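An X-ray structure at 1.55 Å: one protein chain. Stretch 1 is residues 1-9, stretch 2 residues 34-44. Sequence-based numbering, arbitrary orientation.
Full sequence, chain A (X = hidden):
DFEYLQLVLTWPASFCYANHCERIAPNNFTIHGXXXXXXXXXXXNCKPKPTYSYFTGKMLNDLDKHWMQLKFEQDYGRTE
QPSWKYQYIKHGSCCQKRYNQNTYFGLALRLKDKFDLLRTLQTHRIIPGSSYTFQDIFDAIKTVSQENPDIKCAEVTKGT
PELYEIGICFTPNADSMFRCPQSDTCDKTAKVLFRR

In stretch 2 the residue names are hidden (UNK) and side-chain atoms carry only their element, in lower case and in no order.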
ATOM      1  N   ASP A   1     -20.969  -3.476   8.011  1.00 33.67           N
ATOM      2  CA  ASP A   1     -19.758  -2.632   8.201  1.00 32.92           C
ATOM      3  C   ASP A   1     -18.514  -3.503   8.340  1.00 31.72           C
ATOM      4  O   ASP A   1     -18.504  -4.472   9.104  1.00 33.28           O
ATOM      5  CB  ASP A   1     -19.924  -1.753   9.445  1.00 34.06           C
ATOM      6  CG  ASP A   1     -18.708  -0.897   9.714  1.00 35.76           C
ATOM      7  OD1 ASP A   1     -18.205  -0.274   8.758  1.00 35.97           O
ATOM      8  OD2 ASP A   1     -18.259  -0.841  10.880  1.00 36.96           O
ATOM      9  N   PHE A   2     -17.471  -3.160   7.593  1.00 28.90           N
ATOM     10  CA  PHE A   2     -16.229  -3.913   7.637  1.00 25.56           C
ATOM     11  C   PHE A   2     -15.508  -3.698   8.966  1.00 24.46           C
ATOM     12  O   PHE A   2     -15.868  -2.810   9.741  1.00 24.89           O
ATOM     13  CB  PHE A   2     -15.346  -3.540   6.444  1.00 24.14           C
ATOM     14  CG  PHE A   2     -14.987  -2.088   6.382  1.00 20.71           C
ATOM     15  CD1 PHE A   2     -13.736  -1.658   6.804  1.00 20.10           C
ATOM     16  CD2 PHE A   2     -15.894  -1.149   5.903  1.00 21.13           C
ATOM     17  CE1 PHE A   2     -13.389  -0.316   6.751  1.00 18.06           C
ATOM     18  CE2 PHE A   2     -15.557   0.200   5.847  1.00 18.63           C
ATOM     19  CZ  PHE A   2     -14.298   0.617   6.273  1.00 19.66           C
ATOM     20  N   GLU A   3     -14.482  -4.502   9.220  1.00 23.28           N
ATOM     21  CA  GLU A   3     -13.769  -4.453  10.491  1.00 22.20           C
ATOM     22  C   GLU A   3     -12.619  -3.446  10.499  1.00 20.03           C
ATOM     23  O   GLU A   3     -12.384  -2.796  11.516  1.00 19.73           O
ATOM     24  CB  GLU A   3     -13.252  -5.848  10.844  1.00 23.83           C
ATOM     25  CG  GLU A   3     -14.358  -6.895  10.907  1.00 28.01           C
ATOM     26  CD  GLU A   3     -13.859  -8.256  11.346  1.00 29.45           C
ATOM     27  OE1 GLU A   3     -12.871  -8.746  10.764  1.00 30.15           O
ATOM     28  OE2 GLU A   3     -14.462  -8.840  12.273  1.00 32.77           O
ATOM     29  N   TYR A   4     -11.894  -3.316   9.393  1.00 18.55           N
ATOM     30  CA  TYR A   4     -10.761  -2.392   9.380  1.00 15.78           C
ATOM     31  C   TYR A   4     -10.383  -1.951   7.975  1.00 14.32           C
ATOM     32  O   TYR A   4     -10.853  -2.500   6.979  1.00 13.55           O
ATOM     33  CB  TYR A   4      -9.543  -3.064  10.032  1.00 14.38           C
ATOM     34  CG  TYR A   4      -9.030  -4.277   9.276  1.00 15.07           C
ATOM     35  CD1 TYR A   4      -8.033  -4.153   8.306  1.00 15.33           C
ATOM     36  CD2 TYR A   4      -9.572  -5.545   9.498  1.00 16.17           C
ATOM     37  CE1 TYR A   4      -7.594  -5.259   7.577  1.00 16.13           C
ATOM     38  CE2 TYR A   4      -9.142  -6.655   8.775  1.00 15.18           C
ATOM     39  CZ  TYR A   4      -8.159  -6.510   7.817  1.00 16.09           C
ATOM     40  OH  TYR A   4      -7.757  -7.602   7.082  1.00 17.71           O
ATOM     41  N   LEU A   5      -9.539  -0.927   7.917  1.00 12.26           N
ATOM     42  CA  LEU A   5      -8.998  -0.422   6.666  1.00 11.46           C
ATOM     43  C   LEU A   5      -7.515  -0.720   6.612  1.00 10.36           C
ATOM     44  O   LEU A   5      -6.797  -0.458   7.577  1.00 12.02           O
ATOM     45  CB  LEU A   5      -9.155   1.097   6.567  1.00 11.41           C
ATOM     46  CG  LEU A   5     -10.487   1.747   6.231  1.00 13.84           C
ATOM     47  CD1 LEU A   5     -10.333   3.255   6.375  1.00 13.40           C
ATOM     48  CD2 LEU A   5     -10.897   1.388   4.809  1.00 12.60           C
ATOM     49  N   GLN A   6      -7.049  -1.287   5.509  1.00  9.14           N
ATOM     50  CA  GLN A   6      -5.636  -1.563   5.385  1.00 10.12           C
ATOM     51  C   GLN A   6      -4.997  -0.695   4.318  1.00  9.57           C
ATOM     52  O   GLN A   6      -5.332  -0.796   3.137  1.00  9.71           O
ATOM     53  CB  GLN A   6      -5.371  -3.039   5.049  1.00 11.93           C
ATOM     54  CG  GLN A   6      -3.871  -3.313   4.935  1.00 14.57           C
ATOM     55  CD  GLN A   6      -3.525  -4.736   4.560  1.00 18.92           C
ATOM     56  OE1 GLN A   6      -2.349  -5.091   4.481  1.00 23.28           O
ATOM     57  NE2 GLN A   6      -4.541  -5.557   4.322  1.00 23.46           N
ATOM     58  N   LEU A   7      -4.120   0.207   4.744  1.00  8.76           N
ATOM     59  CA  LEU A   7      -3.367   1.001   3.796  1.00  9.28           C
ATOM     60  C   LEU A   7      -2.183   0.183   3.320  1.00  9.09           C
ATOM     61  O   LEU A   7      -1.347  -0.233   4.128  1.00  9.47           O
ATOM     62  CB  LEU A   7      -2.866   2.301   4.439  1.00  9.65           C
ATOM     63  CG  LEU A   7      -1.983   3.172   3.533  1.00  9.17           C
ATOM     64  CD1 LEU A   7      -2.834   3.838   2.459  1.00 10.78           C
ATOM     65  CD2 LEU A   7      -1.268   4.225   4.370  1.00 10.95           C
ATOM     66  N   VAL A   8      -2.140  -0.108   2.026  1.00  8.59           N
ATOM     67  CA  VAL A   8      -1.055  -0.899   1.476  1.00  8.64           C
ATOM     68  C   VAL A   8      -0.078  -0.026   0.726  1.00  9.10           C
ATOM     69  O   VAL A   8      -0.433   0.607  -0.270  1.00  9.39           O
ATOM     70  CB  VAL A   8      -1.579  -1.995   0.531  1.00  9.61           C
ATOM     71  CG1 VAL A   8      -0.414  -2.843   0.018  1.00 11.07           C
ATOM     72  CG2 VAL A   8      -2.596  -2.858   1.265  1.00 11.09           C
ATOM     73  N   LEU A   9       1.153   0.019   1.221  1.00  8.22           N
ATOM     74  CA  LEU A   9       2.199   0.820   0.604  1.00  9.43           C
ATOM     75  C   LEU A   9       3.197  -0.061  -0.130  1.00  9.95           C
ATOM     76  O   LEU A   9       3.731  -1.021   0.427  1.00  9.84           O
ATOM     77  CB  LEU A   9       2.934   1.650   1.660  1.00 10.79           C
ATOM     78  CG  LEU A   9       2.064   2.653   2.431  1.00  8.82           C
ATOM     79  CD1 LEU A   9       2.896   3.309   3.525  1.00 12.68           C
ATOM     80  CD2 LEU A   9       1.497   3.708   1.491  1.00 13.45           C
ATOM     81  N   UNK A  34      -6.053   0.915  -0.621  1.00  9.29           N
ATOM     82  CA  UNK A  34      -6.688   1.136   0.666  1.00  9.08           C
ATOM     83  C   UNK A  34      -7.852   0.179   0.750  1.00  9.37           C
ATOM     84  O   UNK A  34      -8.903   0.414   0.152  1.00 10.31           O
ATOM     85  c   UNK A  34      -7.770   3.021   2.122  1.00  9.36           C
ATOM     86  c   UNK A  34      -8.136   4.500   2.072  1.00 11.14           C
ATOM     87  c   UNK A  34      -7.155   2.594   0.784  1.00  9.22           C
ATOM     88  c   UNK A  34      -6.796   2.748   3.262  1.00 12.38           C
ATOM     89  N   UNK A  35      -7.656  -0.922   1.467  1.00  9.91           N
ATOM     90  CA  UNK A  35      -8.631  -2.007   1.427  1.00 10.61           C
ATOM     91  C   UNK A  35      -9.494  -2.161   2.672  1.00 10.09           C
ATOM     92  O   UNK A  35      -9.002  -2.478   3.758  1.00 11.26           O
ATOM     93  c   UNK A  35      -4.251  -5.985  -0.057  1.00 19.35           C
ATOM     94  c   UNK A  35      -7.043  -2.521  -1.091  1.00 14.37           C
ATOM     95  c   UNK A  35      -6.990  -3.346  -0.006  1.00 14.21           C
ATOM     96  c   UNK A  35      -7.909  -3.342   1.179  1.00 11.41           C
ATOM     97  c   UNK A  35      -5.337  -3.903  -1.489  1.00 15.73           C
ATOM     98  c   UNK A  35      -5.343  -5.305   0.483  1.00 19.16           C
ATOM     99  c   UNK A  35      -3.716  -5.619  -1.300  1.00 18.98           C
ATOM    100  n   UNK A  35      -6.054  -2.849  -1.989  1.00 16.25           N
ATOM    101  c   UNK A  35      -5.900  -4.244  -0.241  1.00 17.46           C
ATOM    102  c   UNK A  35      -4.241  -4.585  -2.031  1.00 18.60           C
ATOM    103  N   UNK A  36     -10.809  -1.934   2.528  1.00 10.59           N
ATOM    104  CA  UNK A  36     -11.674  -2.129   3.689  1.00 11.19           C
ATOM    105  C   UNK A  36     -11.707  -3.650   3.796  1.00 12.62           C
ATOM    106  O   UNK A  36     -11.757  -4.331   2.768  1.00 15.45           O
ATOM    107  c   UNK A  36     -13.022  -1.585   3.216  1.00 12.52           C
ATOM    108  c   UNK A  36     -12.653  -0.573   2.188  1.00 10.88           C
ATOM    109  c   UNK A  36     -11.529  -1.247   1.441  1.00  8.75           C
ATOM    110  N   UNK A  37     -11.661  -4.209   4.997  1.00 14.06           N
ATOM    111  CA  UNK A  37     -11.625  -5.659   5.058  1.00 15.49           C
ATOM    112  C   UNK A  37     -12.144  -6.213   6.365  1.00 15.55           C
ATOM    113  O   UNK A  37     -12.518  -5.484   7.287  1.00 15.60           O
ATOM    114  c   UNK A  37     -10.082  -7.346   3.933  1.00 17.96           C
ATOM    115  o   UNK A  37      -9.054  -7.465   3.228  1.00 19.43           O
ATOM    116  o   UNK A  37     -11.015  -8.173   3.913  1.00 19.12           O
ATOM    117  c   UNK A  37     -10.182  -6.149   4.864  1.00 15.87           C
ATOM    118  N   UNK A  38     -12.178  -7.539   6.400  1.00 17.49           N
ATOM    119  CA  UNK A  38     -12.556  -8.315   7.561  1.00 18.76           C
ATOM    120  C   UNK A  38     -11.471  -9.348   7.828  1.00 20.35           C
ATOM    121  O   UNK A  38     -10.778  -9.771   6.901  1.00 20.50           O
ATOM    122  n   UNK A  38     -15.801  -8.274   6.057  1.00 21.22           N
ATOM    123  o   UNK A  38     -15.264  -7.178   7.943  1.00 20.35           O
ATOM    124  c   UNK A  38     -15.044  -8.078   7.131  1.00 20.27           C
ATOM    125  c   UNK A  38     -13.886  -9.035   7.319  1.00 19.77           C
ATOM    126  N   UNK A  39     -11.302  -9.743   9.082  1.00 22.71           N
ATOM    127  CA  UNK A  39     -10.276 -10.717   9.425  1.00 25.12           C
ATOM    128  C   UNK A  39     -10.596 -12.088   8.835  1.00 27.12           C
ATOM    129  O   UNK A  39      -9.722 -12.754   8.278  1.00 27.40           O
ATOM    130  c   UNK A  39     -10.126 -10.849  10.954  1.00 26.10           C
ATOM    131  c   UNK A  39      -8.973 -11.786  11.286  1.00 25.77           C
ATOM    132  c   UNK A  39      -9.892  -9.479  11.569  1.00 25.25           C
ATOM    133  N   UNK A  40     -11.856 -12.494   8.950  1.00 29.30           N
ATOM    134  CA  UNK A  40     -12.310 -13.789   8.452  1.00 31.22           C
ATOM    135  C   UNK A  40     -12.004 -13.967   6.966  1.00 31.84           C
ATOM    136  O   UNK A  40     -10.936 -14.456   6.597  1.00 32.81           O
ATOM    137  c   UNK A  40     -13.815 -13.948   8.693  1.00 32.03           C
ATOM    138  n   UNK A  40     -16.689 -10.739   9.198  1.00 36.98           N
ATOM    139  c   UNK A  40     -16.962 -11.779   8.167  1.00 37.09           C
ATOM    140  c   UNK A  40     -16.137 -13.034   8.408  1.00 36.44           C
ATOM    141  c   UNK A  40     -14.653 -12.762   8.237  1.00 34.27           C
ATOM    142  N   UNK A  41     -12.952 -13.579   6.119  1.00 31.96           N
ATOM    143  CA  UNK A  41     -12.793 -13.714   4.679  1.00 31.07           C
ATOM    144  C   UNK A  41     -12.510 -12.366   4.027  1.00 29.83           C
ATOM    145  O   UNK A  41     -12.924 -11.323   4.531  1.00 28.64           O
ATOM    146  c   UNK A  41     -15.274 -13.468   4.321  1.00 33.93           C
ATOM    147  c   UNK A  41     -14.058 -14.336   4.047  1.00 32.66           C
ATOM    148  o   UNK A  41     -13.877 -14.473   2.633  1.00 35.23           O
ATOM    149  N   UNK A  42     -11.803 -12.394   2.903  1.00 28.23           N
ATOM    150  CA  UNK A  42     -11.455 -11.171   2.195  1.00 26.60           C
ATOM    151  C   UNK A  42     -12.685 -10.480   1.619  1.00 24.38           C
ATOM    152  O   UNK A  42     -13.537 -11.112   0.994  1.00 24.64           O
ATOM    153  c   UNK A  42      -8.405 -10.497   2.186  1.00 35.60           C
ATOM    154  c   UNK A  42      -8.615 -10.744   4.637  1.00 39.69           C
ATOM    155  n   UNK A  42      -8.039 -10.914   5.820  1.00 40.59           N
ATOM    156  c   UNK A  42      -9.046 -11.760   1.614  1.00 33.07           C
ATOM    157  n   UNK A  42      -7.873 -10.685   3.535  1.00 38.91           N
ATOM    158  n   UNK A  42      -9.931 -10.630   4.561  1.00 41.38           N
ATOM    159  c   UNK A  42     -10.446 -11.474   1.086  1.00 29.43           C
ATOM    160  N   UNK A  43     -12.772  -9.177   1.856  1.00 20.85           N
ATOM    161  CA  UNK A  43     -13.871  -8.362   1.359  1.00 19.03           C
ATOM    162  C   UNK A  43     -13.466  -7.666   0.064  1.00 17.33           C
ATOM    163  O   UNK A  43     -12.422  -7.018   0.009  1.00 14.22           O
ATOM    164  c   UNK A  43     -15.664  -5.555   3.413  1.00 20.76           C
ATOM    165  c   UNK A  43     -14.235  -7.321   2.418  1.00 19.76           C
ATOM    166  c   UNK A  43     -16.693  -7.370   2.014  1.00 20.54           C
ATOM    167  c   UNK A  43     -15.480  -6.468   2.210  1.00 19.67           C
ATOM    168  N   UNK A  44     -14.279  -7.809  -0.981  1.00 15.37           N
ATOM    169  CA  UNK A  44     -13.960  -7.200  -2.271  1.00 15.69           C
ATOM    170  C   UNK A  44     -15.162  -7.202  -3.209  1.00 15.46           C
ATOM    171  O   UNK A  44     -16.100  -7.977  -3.031  1.00 14.83           O
ATOM    172  c   UNK A  44     -12.970 -10.505  -2.461  1.00 21.76           C
ATOM    173  c   UNK A  44     -13.815 -11.118  -4.389  1.00 22.71           C
ATOM    174  n   UNK A  44     -13.423 -11.564  -3.209  1.00 22.01           N
ATOM    175  c   UNK A  44     -13.099  -9.393  -3.223  1.00 20.00           C
ATOM    176  n   UNK A  44     -13.630  -9.810  -4.423  1.00 21.76           N
ATOM    177  c   UNK A  44     -12.798  -7.955  -2.927  1.00 18.09           C
TER
HETATM  178  O   HOH W   1     -17.523  -7.564   9.166  1.00 35.27           O

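Position 34 carries four carbons, forked at the second. One branch tip lies 4.1 Å from CB of Leu7, on the face of the sheet that also holds Leu5. This is Leu34; its CA also lies 3.4 Å from Gln6 O, a CA-H...O contact between the two backbones at this non-hydrogen-bonded pair.

Position 35 has one carbon, then fused five- and six-membered rings of eight carbons and one nitrogen. Val8 CG2 sits over the six-membered ring, 3.6 Å from its centroid and 7° off the normal, a CH-pi contact that spends a methyl on a flat surface. This is Trp35. Its N donates to Gln6 O at 2.9 Å, and its O accepts from Gln6 N at 2.9 Å, the two bonds of an antiparallel pair.

At position 36 three carbons close a ring onto the backbone N. The CB lies over the Phe2 ring, 3.6 Å from the centroid, while another ring carbon meets Leu5 CD2 at 3.7 Å. The closed ring defines Pro36, and the carbon against Leu5 is its CG. Having no N-H, it suits the non-hydrogen-bonded place opposite Leu5.

Position 37 has two carbons, the second carrying two oxygens, and its CB lies 3.6 Å from Tyr4 OH. It is Asp37. Its N donates to Tyr4 O at 2.7 Å, and its O takes both Tyr4 N at 3.1 Å and Glu3 N at 2.9 Å. OD1 turns to its own stretch, accepting from N of position 38 at 2.8 Å and N of position 43 at 2.9 Å.

Position 38 shows two carbons, the second bearing one oxygen and one nitrogen. The oxygen lies 3.1 Å from Glu3 N, from which it accepts a weak bond. This is Asn38. A water donates to its OD1 at 2.6 Å and to Asp1 O at 3.2 Å, bridging the stretches.

Position 39 is one carbon carrying two more, one of which rests 4.0 Å from Tyr4 CE2. This is Val39, and that carbon is CG2. Its N donates to Glu3 OE1 at 2.5 Å, nearly straight at 174°.

Position 40 has four carbons in a row ending in nitrogen, which is 4.2 Å from Glu3 OE2, opposite charges beyond salt-bridge range. This is Lys40.

Position 41, one carbon carrying an oxygen and a carbon, touches nothing on stretch 1 and is Thr41.

Position 42 has three carbons, a nitrogen, then a carbon with two nitrogens. Tyr4 OH lies over one face of this guanidinium. This is Arg42. Its NH1 forms a salt bridge with Asp37 OD1 at 2.8 Å and donates to Asn38 O at 2.6 Å.

Position 43 has four carbons forked at the second, with one branch tip packed 3.7 Å from Phe2 CB. This is Leu43, and the tip is CD2.

Position 44, one carbon and a five-membered ring with two nitrogens, is out of reach: His44.

The rules are legible. Antiparallel backbone bonds set the register, alternation sends Leu5, Leu7, Leu34 and Pro36 to one face and Tyr4, Gln6, Trp35 and Asp37 to the other, and beyond the paired strands Glu3 fastens the loop by its carboxylate.

Stretch 2 34-44: LWPDNVKTRLH
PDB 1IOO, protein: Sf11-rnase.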